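Local structure of TagI restriction endonuclease (Thermocrispum agreste, 6GHS) at residues A[197-202]-A[244-249]; A[100-105]-A[161-166]; A[93-98]-A[218-223]. The protein probably recognises DNA carrying modified cytosine, such as 5-methylcytosine or 5-hydroxymethylcytosine, through an SRA domain and cuts it with an HNH nuclease domain. All blocks are in the same frame, centred on the assembly; numbering follows the deposited sequence.

Contact 1 (A[197-202]-A[244-249])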
ATOM      1  N   GLN A 197      12.630 -13.062  -4.501  1.00 64.18           N
ATOM      2  CA  GLN A 197      12.611 -14.468  -4.940  1.00 66.91           C
ATOM      3  C   GLN A 197      11.455 -15.278  -4.346  1.00 59.57           C
ATOM      4  O   GLN A 197      10.852 -16.119  -5.029  1.00 55.09           O
ATOM      5  CB  GLN A 197      13.963 -15.162  -4.623  1.00 76.69           C
ATOM      6  CG  GLN A 197      14.961 -15.175  -5.778  1.00 82.47           C
ATOM      7  CD  GLN A 197      14.600 -16.209  -6.839  1.00 87.91           C
ATOM      8  OE1 GLN A 197      14.093 -15.866  -7.911  1.00 93.26           O
ATOM      9  NE2 GLN A 197      14.835 -17.486  -6.531  1.00 84.95           N
ATOM     10  N   VAL A 198      11.158 -15.005  -3.076  1.00 55.30           N
ATOM     11  CA  VAL A 198      10.156 -15.753  -2.311  1.00 52.31           C
ATOM     12  C   VAL A 198       8.772 -15.543  -2.935  1.00 49.49           C
ATOM     13  O   VAL A 198       8.060 -16.513  -3.241  1.00 46.81           O
ATOM     14  CB  VAL A 198      10.182 -15.339  -0.813  1.00 51.03           C
ATOM     15  CG1 VAL A 198       9.038 -15.966  -0.028  1.00 52.25           C
ATOM     16  CG2 VAL A 198      11.501 -15.740  -0.174  1.00 51.33           C
ATOM     17  N   VAL A 199       8.447 -14.267  -3.149  1.00 46.33           N
ATOM     18  CA  VAL A 199       7.185 -13.828  -3.744  1.00 45.09           C
ATOM     19  C   VAL A 199       7.052 -14.431  -5.135  1.00 46.70           C
ATOM     20  O   VAL A 199       6.044 -15.072  -5.456  1.00 44.88           O
ATOM     21  CB  VAL A 199       7.117 -12.279  -3.863  1.00 44.70           C
ATOM     22  CG1 VAL A 199       5.720 -11.815  -4.243  1.00 44.02           C
ATOM     23  CG2 VAL A 199       7.536 -11.597  -2.567  1.00 46.55           C
ATOM     24  N   LYS A 200       8.097 -14.230  -5.940  1.00 49.76           N
ATOM     25  CA  LYS A 200       8.144 -14.684  -7.326  1.00 50.78           C
ATOM     26  C   LYS A 200       7.908 -16.193  -7.473  1.00 45.96           C
ATOM     27  O   LYS A 200       7.251 -16.615  -8.417  1.00 44.11           O
ATOM     28  CB  LYS A 200       9.481 -14.298  -7.964  1.00 57.65           C
ATOM     29  CG  LYS A 200       9.444 -14.274  -9.485  1.00 67.22           C
ATOM     30  CD  LYS A 200      10.835 -14.337 -10.108  1.00 74.80           C
ATOM     31  CE  LYS A 200      10.746 -14.420 -11.632  1.00 79.70           C
ATOM     32  NZ  LYS A 200      12.076 -14.320 -12.304  1.00 81.13           N
ATOM     33  N   ASN A 201       8.444 -16.991  -6.550  1.00 44.07           N
ATOM     34  CA  ASN A 201       8.219 -18.450  -6.547  1.00 44.01           C
ATOM     35  C   ASN A 201       6.755 -18.798  -6.318  1.00 42.00           C
ATOM     36  O   ASN A 201       6.157 -19.588  -7.052  1.00 41.61           O
ATOM     37  CB  ASN A 201       9.041 -19.148  -5.441  1.00 45.05           C
ATOM     38  CG  ASN A 201      10.501 -19.347  -5.810  1.00 44.77           C
ATOM     39  OD1 ASN A 201      10.853 -19.503  -6.979  1.00 44.05           O
ATOM     40  ND2 ASN A 201      11.362 -19.364  -4.794  1.00 44.05           N
ATOM     41  N   VAL A 202       6.208 -18.204  -5.268  1.00 40.90           N
ATOM     42  CA  VAL A 202       4.881 -18.530  -4.778  1.00 39.74           C
ATOM     43  C   VAL A 202       3.844 -18.157  -5.820  1.00 39.63           C
ATOM     44  O   VAL A 202       2.935 -18.943  -6.100  1.00 38.55           O
ATOM     45  CB  VAL A 202       4.605 -17.808  -3.444  1.00 40.25           C
ATOM     46  CG1 VAL A 202       3.138 -17.920  -3.042  1.00 41.78           C
ATOM     47  CG2 VAL A 202       5.504 -18.366  -2.343  1.00 39.67           C
ATOM     48  N   SER A 244       7.139 -21.090   2.473  1.00 44.20           N
ATOM     49  CA  SER A 244       6.263 -21.860   3.372  1.00 45.64           C
ATOM     50  C   SER A 244       5.394 -21.001   4.317  1.00 44.89           C
ATOM     51  O   SER A 244       4.413 -21.500   4.891  1.00 44.66           O
ATOM     52  CB  SER A 244       7.102 -22.859   4.182  1.00 45.95           C
ATOM     53  OG  SER A 244       8.228 -22.220   4.761  1.00 47.74           O
ATOM     54  N   ASN A 245       5.753 -19.724   4.466  1.00 41.65           N
ATOM     55  CA  ASN A 245       5.018 -18.786   5.299  1.00 39.08           C
ATOM     56  C   ASN A 245       4.350 -17.717   4.422  1.00 37.91           C
ATOM     57  O   ASN A 245       4.362 -16.535   4.750  1.00 37.66           O
ATOM     58  CB  ASN A 245       6.016 -18.164   6.274  1.00 38.81           C
ATOM     59  CG  ASN A 245       5.373 -17.221   7.264  1.00 37.82           C
ATOM     60  OD1 ASN A 245       4.208 -17.372   7.629  1.00 35.75           O
ATOM     61  ND2 ASN A 245       6.134 -16.222   7.693  1.00 38.40           N
ATOM     62  N   MET A 246       3.760 -18.135   3.306  1.00 36.84           N
ATOM     63  CA  MET A 246       3.200 -17.200   2.334  1.00 35.70           C
ATOM     64  C   MET A 246       2.108 -17.844   1.500  1.00 35.01           C
ATOM     65  O   MET A 246       2.211 -19.016   1.153  1.00 35.41           O
ATOM     66  CB  MET A 246       4.291 -16.692   1.403  1.00 34.86           C
ATOM     67  CG  MET A 246       3.777 -15.722   0.360  1.00 35.04           C
ATOM     68  SD  MET A 246       5.094 -14.825  -0.448  1.00 35.50           S
ATOM     69  CE  MET A 246       5.655 -13.759   0.881  1.00 36.36           C
ATOM     70  N   LEU A 247       1.077 -17.060   1.177  1.00 34.49           N
ATOM     71  CA  LEU A 247      -0.000 -17.474   0.271  1.00 33.60           C
ATOM     72  C   LEU A 247      -0.136 -16.479  -0.872  1.00 32.84           C
ATOM     73  O   LEU A 247      -0.038 -15.274  -0.654  1.00 35.05           O
ATOM     74  CB  LEU A 247      -1.342 -17.517   0.999  1.00 32.82           C
ATOM     75  CG  LEU A 247      -1.473 -18.363   2.263  1.00 32.60           C
ATOM     76  CD1 LEU A 247      -2.696 -17.905   3.052  1.00 32.92           C
ATOM     77  CD2 LEU A 247      -1.567 -19.835   1.912  1.00 32.44           C
ATOM     78  N   CYS A 248      -0.378 -16.982  -2.077  1.00 30.48           N
ATOM     79  CA  CYS A 248      -0.802 -16.138  -3.197  1.00 28.82           C
ATOM     80  C   CYS A 248      -2.310 -15.858  -3.072  1.00 27.18           C
ATOM     81  O   CYS A 248      -3.114 -16.785  -3.062  1.00 26.36           O
ATOM     82  CB  CYS A 248      -0.499 -16.844  -4.517  1.00 28.86           C
ATOM     83  SG  CYS A 248      -1.051 -15.983  -5.998  1.00 28.17           S
ATOM     84  N   LEU A 249      -2.676 -14.582  -2.966  1.00 26.30           N
ATOM     85  CA  LEU A 249      -4.072 -14.155  -2.786  1.00 25.77           C
ATOM     86  C   LEU A 249      -4.456 -12.967  -3.655  1.00 24.53           C
ATOM     87  O   LEU A 249      -3.610 -12.140  -3.976  1.00 24.68           O
ATOM     88  CB  LEU A 249      -4.307 -13.716  -1.353  1.00 26.32           C
ATOM     89  CG  LEU A 249      -4.005 -14.687  -0.233  1.00 27.39           C
ATOM     90  CD1 LEU A 249      -4.239 -13.975   1.089  1.00 27.79           C
ATOM     91  CD2 LEU A 249      -4.887 -15.914  -0.336  1.00 28.09           C
TER
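Apolar contacts carry this junction, where helix 197-202 lies across one face of strand 246-249 at 55° between their N-to-C directions, the axes approaching to 8.8 Å. Met246 does most of the reaching. Its chain leaves with CG anti to the backbone N (chi1 180°), stays nearly extended at the next bond and bends only at the last, so that the thioether sulfur settles against one turn of the helix. Met246 SD is 4.0 Å from Val199 CA and 4.0 Å from Val202 CG2, and it also touches Val198 CG1 at 4.1 Å. The terminal methyl then passes obliquely by the same branch, Met246 CE to Val198 CG1 being 4.1 Å. Val202 splits its two methyls between strand residues: CG2 goes to the methionine, while CG1, anti to its own backbone N, meets Cys248 CB at 4.1 Å and lies 3.8 Å from Cys248 N.

The strand belongs to the ββα-metal core of the HNH nuclease. It pairs antiparallel with strand 223-229, and Leu247 points away from the helix and packs, as Leu249 does, on Phe257 of helix 251-258. Cys250, just beyond the strand, binds zinc together with Cys210, Cys213 and Asp253; the side chain of Cys248 stays about 9 Å from the ion.

Polar bonds run around the junction. Cys248 N donates to Gln211 OE1. The buried amide of Asn245 is satisfied at both ends, by Arg231 N and Pro240 O, and on the helix Asn201 ND2 bonds to Glu243 OE2.

Contact 2 (A[100-105]-A[161-166])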
ATOM      1  N   GLU A 100       4.683  -5.721  -8.948  1.00 32.11           N
ATOM      2  CA  GLU A 100       5.393  -6.520  -7.942  1.00 31.79           C
ATOM      3  C   GLU A 100       6.092  -5.659  -6.902  1.00 32.40           C
ATOM      4  O   GLU A 100       6.619  -6.205  -5.922  1.00 33.21           O
ATOM      5  CB  GLU A 100       6.446  -7.416  -8.586  1.00 32.06           C
ATOM      6  CG  GLU A 100       5.929  -8.385  -9.629  1.00 32.05           C
ATOM      7  CD  GLU A 100       4.826  -9.249  -9.109  1.00 31.81           C
ATOM      8  OE1 GLU A 100       4.978  -9.768  -7.982  1.00 30.81           O
ATOM      9  OE2 GLU A 100       3.819  -9.379  -9.831  1.00 32.40           O
ATOM     10  N   GLY A 101       6.122  -4.338  -7.115  1.00 31.68           N
ATOM     11  CA  GLY A 101       6.791  -3.422  -6.206  1.00 31.87           C
ATOM     12  C   GLY A 101       8.290  -3.654  -6.203  1.00 32.72           C
ATOM     13  O   GLY A 101       8.899  -3.741  -5.141  1.00 32.64           O
ATOM     14  N   LEU A 102       8.875  -3.781  -7.395  1.00 33.44           N
ATOM     15  CA  LEU A 102      10.300  -4.040  -7.542  1.00 33.25           C
ATOM     16  C   LEU A 102      10.962  -2.721  -7.783  1.00 33.94           C
ATOM     17  O   LEU A 102      10.518  -1.991  -8.654  1.00 35.29           O
ATOM     18  CB  LEU A 102      10.577  -4.949  -8.726  1.00 33.35           C
ATOM     19  CG  LEU A 102      10.125  -6.394  -8.501  1.00 34.47           C
ATOM     20  CD1 LEU A 102       9.901  -7.102  -9.831  1.00 35.58           C
ATOM     21  CD2 LEU A 102      11.120  -7.179  -7.658  1.00 34.63           C
ATOM     22  N   PRO A 103      12.033  -2.411  -7.028  1.00 34.75           N
ATOM     23  CA  PRO A 103      12.721  -1.132  -7.185  1.00 34.73           C
ATOM     24  C   PRO A 103      13.547  -1.102  -8.458  1.00 36.09           C
ATOM     25  O   PRO A 103      14.015  -2.146  -8.911  1.00 36.07           O
ATOM     26  CB  PRO A 103      13.629  -1.086  -5.967  1.00 34.18           C
ATOM     27  CG  PRO A 103      13.960  -2.513  -5.714  1.00 33.68           C
ATOM     28  CD  PRO A 103      12.745  -3.295  -6.087  1.00 33.78           C
ATOM     29  N   VAL A 104      13.721   0.091  -9.014  1.00 38.38           N
ATOM     30  CA  VAL A 104      14.366   0.270 -10.311  1.00 40.71           C
ATOM     31  C   VAL A 104      15.560   1.195 -10.148  1.00 41.84           C
ATOM     32  O   VAL A 104      15.387   2.357  -9.792  1.00 45.86           O
ATOM     33  CB  VAL A 104      13.395   0.924 -11.324  1.00 41.79           C
ATOM     34  CG1 VAL A 104      14.107   1.251 -12.635  1.00 42.66           C
ATOM     35  CG2 VAL A 104      12.189   0.028 -11.567  1.00 42.18           C
ATOM     36  N   ARG A 105      16.761   0.697 -10.437  1.00 40.22           N
ATOM     37  CA  ARG A 105      17.947   1.558 -10.478  1.00 39.52           C
ATOM     38  C   ARG A 105      17.833   2.633 -11.569  1.00 39.69           C
ATOM     39  O   ARG A 105      17.846   2.318 -12.764  1.00 41.23           O
ATOM     40  CB  ARG A 105      19.210   0.731 -10.735  1.00 38.42           C
ATOM     41  CG  ARG A 105      19.610  -0.207  -9.610  1.00 37.70           C
ATOM     42  CD  ARG A 105      20.960  -0.836  -9.900  1.00 37.51           C
ATOM     43  NE  ARG A 105      20.918  -1.651 -11.114  1.00 36.20           N
ATOM     44  CZ  ARG A 105      20.422  -2.880 -11.186  1.00 35.74           C
ATOM     45  NH1 ARG A 105      19.924  -3.479 -10.107  1.00 36.25           N
ATOM     46  NH2 ARG A 105      20.423  -3.521 -12.351  1.00 36.42           N
ATOM     47  N   GLY A 161       7.681  -0.472   0.825  1.00 89.78           N
ATOM     48  CA  GLY A 161       7.114  -1.813   0.614  1.00 84.99           C
ATOM     49  C   GLY A 161       7.783  -2.650  -0.463  1.00 82.15           C
ATOM     50  O   GLY A 161       7.215  -3.646  -0.925  1.00 82.23           O
ATOM     51  N   VAL A 162       8.998  -2.267  -0.845  1.00 77.99           N
ATOM     52  CA  VAL A 162       9.698  -2.914  -1.960  1.00 70.84           C
ATOM     53  C   VAL A 162      10.320  -4.263  -1.600  1.00 65.63           C
ATOM     54  O   VAL A 162      10.558  -4.572  -0.429  1.00 63.56           O
ATOM     55  CB  VAL A 162      10.765  -1.988  -2.617  1.00 68.17           C
ATOM     56  CG1 VAL A 162      10.097  -0.752  -3.210  1.00 65.65           C
ATOM     57  CG2 VAL A 162      11.894  -1.607  -1.653  1.00 67.83           C
ATOM     58  N   VAL A 163      10.580  -5.041  -2.646  1.00 62.81           N
ATOM     59  CA  VAL A 163      11.196  -6.357  -2.540  1.00 63.59           C
ATOM     60  C   VAL A 163      12.470  -6.362  -3.396  1.00 67.63           C
ATOM     61  O   VAL A 163      12.452  -5.898  -4.536  1.00 67.71           O
ATOM     62  CB  VAL A 163      10.216  -7.491  -2.941  1.00 61.20           C
ATOM     63  CG1 VAL A 163       9.076  -7.581  -1.947  1.00 63.86           C
ATOM     64  CG2 VAL A 163       9.633  -7.308  -4.333  1.00 60.10           C
ATOM     65  N   VAL A 164      13.573  -6.866  -2.838  1.00 72.02           N
ATOM     66  CA  VAL A 164      14.884  -6.861  -3.511  1.00 72.86           C
ATOM     67  C   VAL A 164      15.475  -8.272  -3.572  1.00 76.28           C
ATOM     68  O   VAL A 164      15.096  -9.140  -2.778  1.00 75.26           O
ATOM     69  CB  VAL A 164      15.879  -5.886  -2.830  1.00 74.78           C
ATOM     70  CG1 VAL A 164      15.262  -4.497  -2.690  1.00 72.69           C
ATOM     71  CG2 VAL A 164      16.351  -6.414  -1.473  1.00 78.38           C
ATOM     72  N   ASP A 165      16.409  -8.482  -4.505  1.00 82.06           N
ATOM     73  CA  ASP A 165      16.966  -9.818  -4.774  1.00 85.64           C
ATOM     74  C   ASP A 165      17.927 -10.306  -3.689  1.00 97.65           C
ATOM     75  O   ASP A 165      17.779 -11.435  -3.209  1.00 99.94           O
ATOM     76  CB  ASP A 165      17.637  -9.894  -6.159  1.00 79.75           C
ATOM     77  CG  ASP A 165      16.807 -10.672  -7.174  1.00 80.06           C
ATOM     78  OD1 ASP A 165      16.165 -11.685  -6.804  1.00 80.27           O
ATOM     79  OD2 ASP A 165      16.816 -10.285  -8.357  1.00 79.72           O
ATOM     80  N   ASN A 166      18.901  -9.471  -3.313  1.00109.91           N
ATOM     81  CA  ASN A 166      19.840  -9.801  -2.221  1.00119.50           C
ATOM     82  C   ASN A 166      19.669  -8.819  -1.031  1.00124.22           C
ATOM     83  O   ASN A 166      20.103  -7.656  -1.120  1.00117.15           O
ATOM     84  CB  ASN A 166      21.299  -9.831  -2.738  1.00119.89           C
ATOM     85  CG  ASN A 166      22.142 -10.926  -2.077  1.00117.16           C
ATOM     86  OD1 ASN A 166      22.052 -11.168  -0.872  1.00114.03           O
ATOM     87  ND2 ASN A 166      22.966 -11.589  -2.873  1.00114.94           N
TER
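Pro103 presents its ring to the facing chain, and Val164 crosses it at about a right angle, with Pro103 CG 3.8 Å from Val164 CG1. The neighbouring ring carbon CD lies against Val163 O and, on the Val162 side, comes to 4.2 Å between Pro103 CD and Val162 CB. Leu102 starts out away from 161-166, but the chain folds back with CG beside the backbone N (chi1 -71°), and its CD2 branch slants over Val163, 3.6 Å from Val163 CG2. That same valine methyl touches Glu100 O at 3.6 Å, so it sits between the helix end and the leucine. Ala196 packs on both Leu102 and Val163.

Gly101, with positive phi, is the C-prime residue of a Schellman motif that ends helix 89-100 and turns the chain toward strand 104-109 in the curled sheet of the SRA domain. The turn leaves Gly101 O facing the other segment, where Val163 N donates to it over 3.3 Å, nearly along the C=O axis.

An alanine in place of Pro103 would lack the ring carbons CG and CD, and would probably lose the packing on Val164 and loosen the seat beside Val163 O. Val164 also makes backbone bonds with Arg194 and Ala196, pairing strand 163-164 in parallel with strand 194-195.

Contact 3 (A[93-98]-A[218-223])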
ATOM      1  N   GLY A  93       8.060  -4.798 -18.745  1.00 27.79           N
ATOM      2  CA  GLY A  93       8.854  -5.040 -17.544  1.00 28.20           C
ATOM      3  C   GLY A  93       8.675  -3.941 -16.520  1.00 28.60           C
ATOM      4  O   GLY A  93       8.590  -4.207 -15.320  1.00 28.88           O
ATOM      5  N   LEU A  94       8.598  -2.708 -17.001  1.00 28.63           N
ATOM      6  CA  LEU A  94       8.377  -1.579 -16.117  1.00 29.63           C
ATOM      7  C   LEU A  94       7.015  -1.607 -15.413  1.00 29.51           C
ATOM      8  O   LEU A  94       6.911  -1.155 -14.279  1.00 30.89           O
ATOM      9  CB  LEU A  94       8.538  -0.257 -16.867  1.00 30.02           C
ATOM     10  CG  LEU A  94       9.913   0.389 -16.817  1.00 29.44           C
ATOM     11  CD1 LEU A  94       9.907   1.582 -17.753  1.00 29.57           C
ATOM     12  CD2 LEU A  94      10.265   0.826 -15.402  1.00 29.22           C
ATOM     13  N   VAL A  95       5.982  -2.109 -16.075  1.00 28.90           N
ATOM     14  CA  VAL A  95       4.672  -2.236 -15.430  1.00 29.73           C
ATOM     15  C   VAL A  95       4.721  -3.363 -14.411  1.00 29.54           C
ATOM     16  O   VAL A  95       4.160  -3.257 -13.325  1.00 30.52           O
ATOM     17  CB  VAL A  95       3.535  -2.536 -16.430  1.00 30.68           C
ATOM     18  CG1 VAL A  95       2.209  -2.720 -15.692  1.00 30.25           C
ATOM     19  CG2 VAL A  95       3.420  -1.423 -17.472  1.00 31.53           C
ATOM     20  N   ARG A  96       5.380  -4.449 -14.786  1.00 29.02           N
ATOM     21  CA  ARG A  96       5.542  -5.590 -13.912  1.00 29.07           C
ATOM     22  C   ARG A  96       6.360  -5.204 -12.682  1.00 28.90           C
ATOM     23  O   ARG A  96       6.143  -5.750 -11.624  1.00 29.23           O
ATOM     24  CB  ARG A  96       6.186  -6.740 -14.690  1.00 29.89           C
ATOM     25  CG  ARG A  96       6.475  -8.016 -13.925  1.00 30.97           C
ATOM     26  CD  ARG A  96       5.253  -8.590 -13.238  1.00 32.62           C
ATOM     27  NE  ARG A  96       4.176  -8.977 -14.147  1.00 33.92           N
ATOM     28  CZ  ARG A  96       2.941  -9.312 -13.752  1.00 36.17           C
ATOM     29  NH1 ARG A  96       2.606  -9.304 -12.455  1.00 37.88           N
ATOM     30  NH2 ARG A  96       2.020  -9.653 -14.654  1.00 36.59           N
ATOM     31  N   SER A  97       7.287  -4.260 -12.811  1.00 29.11           N
ATOM     32  CA  SER A  97       7.998  -3.734 -11.640  1.00 29.77           C
ATOM     33  C   SER A  97       7.062  -2.983 -10.713  1.00 29.47           C
ATOM     34  O   SER A  97       7.123  -3.150  -9.498  1.00 30.05           O
ATOM     35  CB  SER A  97       9.162  -2.822 -12.045  1.00 30.64           C
ATOM     36  OG  SER A  97      10.318  -3.587 -12.333  1.00 31.47           O
ATOM     37  N   GLN A  98       6.216  -2.146 -11.303  1.00 29.72           N
ATOM     38  CA  GLN A  98       5.200  -1.392 -10.578  1.00 29.58           C
ATOM     39  C   GLN A  98       4.292  -2.340  -9.790  1.00 29.61           C
ATOM     40  O   GLN A  98       4.091  -2.152  -8.594  1.00 29.86           O
ATOM     41  CB  GLN A  98       4.374  -0.565 -11.564  1.00 29.95           C
ATOM     42  CG  GLN A  98       3.378   0.400 -10.935  1.00 30.66           C
ATOM     43  CD  GLN A  98       2.026   0.408 -11.644  1.00 30.16           C
ATOM     44  OE1 GLN A  98       1.881   0.962 -12.739  1.00 29.31           O
ATOM     45  NE2 GLN A  98       1.029  -0.199 -11.010  1.00 30.01           N
ATOM     46  N   GLU A 218      -6.699  -9.930 -13.868  1.00 35.18           N
ATOM     47  CA  GLU A 218      -6.053  -9.599 -15.128  1.00 36.60           C
ATOM     48  C   GLU A 218      -5.993  -8.084 -15.251  1.00 32.05           C
ATOM     49  O   GLU A 218      -7.014  -7.417 -15.161  1.00 30.94           O
ATOM     50  CB  GLU A 218      -6.816 -10.217 -16.314  1.00 44.03           C
ATOM     51  CG  GLU A 218      -6.443 -11.670 -16.664  1.00 51.89           C
ATOM     52  CD  GLU A 218      -5.116 -11.806 -17.435  1.00 61.70           C
ATOM     53  OE1 GLU A 218      -4.787 -10.922 -18.279  1.00 69.37           O
ATOM     54  OE2 GLU A 218      -4.389 -12.810 -17.206  1.00 64.71           O
ATOM     55  N   VAL A 219      -4.794  -7.550 -15.440  1.00 29.43           N
ATOM     56  CA  VAL A 219      -4.605  -6.133 -15.768  1.00 29.18           C
ATOM     57  C   VAL A 219      -3.984  -6.008 -17.174  1.00 28.08           C
ATOM     58  O   VAL A 219      -3.830  -7.026 -17.887  1.00 27.85           O
ATOM     59  CB  VAL A 219      -3.795  -5.386 -14.670  1.00 29.86           C
ATOM     60  CG1 VAL A 219      -4.509  -5.471 -13.334  1.00 29.84           C
ATOM     61  CG2 VAL A 219      -2.377  -5.919 -14.519  1.00 29.91           C
ATOM     62  N   ASP A 220      -3.654  -4.775 -17.578  1.00 26.91           N
ATOM     63  CA  ASP A 220      -3.178  -4.507 -18.943  1.00 27.37           C
ATOM     64  C   ASP A 220      -1.988  -5.348 -19.345  1.00 27.41           C
ATOM     65  O   ASP A 220      -1.995  -5.944 -20.405  1.00 28.36           O
ATOM     66  CB  ASP A 220      -2.910  -3.010 -19.216  1.00 27.55           C
ATOM     67  CG  ASP A 220      -1.896  -2.373 -18.258  1.00 27.57           C
ATOM     68  OD1 ASP A 220      -1.496  -2.994 -17.262  1.00 28.04           O
ATOM     69  OD2 ASP A 220      -1.508  -1.219 -18.506  1.00 27.59           O
ATOM     70  N   VAL A 221      -0.988  -5.424 -18.485  1.00 27.93           N
ATOM     71  CA  VAL A 221       0.220  -6.165 -18.811  1.00 29.51           C
ATOM     72  C   VAL A 221       0.094  -7.679 -18.634  1.00 28.93           C
ATOM     73  O   VAL A 221       0.859  -8.423 -19.237  1.00 29.49           O
ATOM     74  CB  VAL A 221       1.447  -5.619 -18.038  1.00 31.26           C
ATOM     75  CG1 VAL A 221       1.424  -6.013 -16.567  1.00 31.46           C
ATOM     76  CG2 VAL A 221       2.745  -6.090 -18.683  1.00 32.84           C
ATOM     77  N   GLY A 222      -0.847  -8.138 -17.814  1.00 28.92           N
ATOM     78  CA  GLY A 222      -0.961  -9.561 -17.534  1.00 29.80           C
ATOM     79  C   GLY A 222      -1.615  -9.851 -16.205  1.00 30.84           C
ATOM     80  O   GLY A 222      -2.388  -9.027 -15.747  1.00 31.36           O
ATOM     81  N   PRO A 223      -1.311 -11.027 -15.581  1.00 33.09           N
ATOM     82  CA  PRO A 223      -1.908 -11.453 -14.301  1.00 32.46           C
ATOM     83  C   PRO A 223      -1.349 -10.708 -13.107  1.00 31.65           C
ATOM     84  O   PRO A 223      -0.202 -10.269 -13.150  1.00 32.64           O
ATOM     85  CB  PRO A 223      -1.504 -12.932 -14.181  1.00 33.63           C
ATOM     86  CG  PRO A 223      -0.880 -13.311 -15.480  1.00 34.95           C
ATOM     87  CD  PRO A 223      -0.355 -12.043 -16.069  1.00 34.65           C
TER
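Arg96 grips one carbonyl oxygen with both terminal nitrogens. NH2 makes the shorter and straighter bond, 2.8 Å from Arg96 NH2 to Pro223 O with 155° at the hydrogen; NH1 reaches the same Pro223 O at 3.0 Å and a more bent 138°. The oxygen lies in the guanidinium plane, at the end of the group, and the positive charge would probably polarise this carbonyl. Pro223 CD also touches the group, 3.7 Å from Arg96 NH2. Next to it on the helix, Val95 meets Val221 tip to tip, Val95 CG1 to Val221 CG1 at 3.5 Å, with Asp220 OD1 alongside at 4.0 Å from Val95 CG1.

These contacts seat the hairpin loop between strands 217-218 and 223-229 of the HNH domain against helix 89-100 of the SRA domain, as part of the interface joining the two. Asp220 and Val221 are the central residues of a type I turn whose own bond, Gly222 N to Val219 O, is weak; Val219 N to Gly222 O at 2.8 Å completes the pair that closes the two-residue hairpin. Gly222 adopts backbone angles at which any CB would be jammed against the preceding carbonyl oxygen and Pro223.

In the next shell, Arg96 leaves the helix with CG anti to the backbone N and bends twice, and NH1 is tied back to Glu100 OE2 by a salt bridge. His133 bonds through NE2 to Asp220 OD2 and through ND1 to Gln98 OE1; with acceptors at both nitrogens the ring is probably doubly protonated and positively charged. Gln98 NE2 bonds to Asn259 of the second subunit.

Overall arrangement
The six segments run in the order 93-98, 100-105, 161-166, 197-202, 218-223, 244-249: contact 2 is nested within the loop closed by contact 3, contact 1 opens after contact 2 has closed, and contacts 1 and 3 cross. Their centres lie 14 to 18 Å apart. Contacts 2 and 3 use successive pieces of the SRA domain, helix 89-100 and the turn leading from it, while contacts 1 and 3 both involve the HNH sheet. Helix 196-206 stands between: Ala196 touches contact 2, and Lys203 forms a salt bridge with Glu100, which also holds Arg96. The SRA and HNH domains are thus joined directly and through this helix.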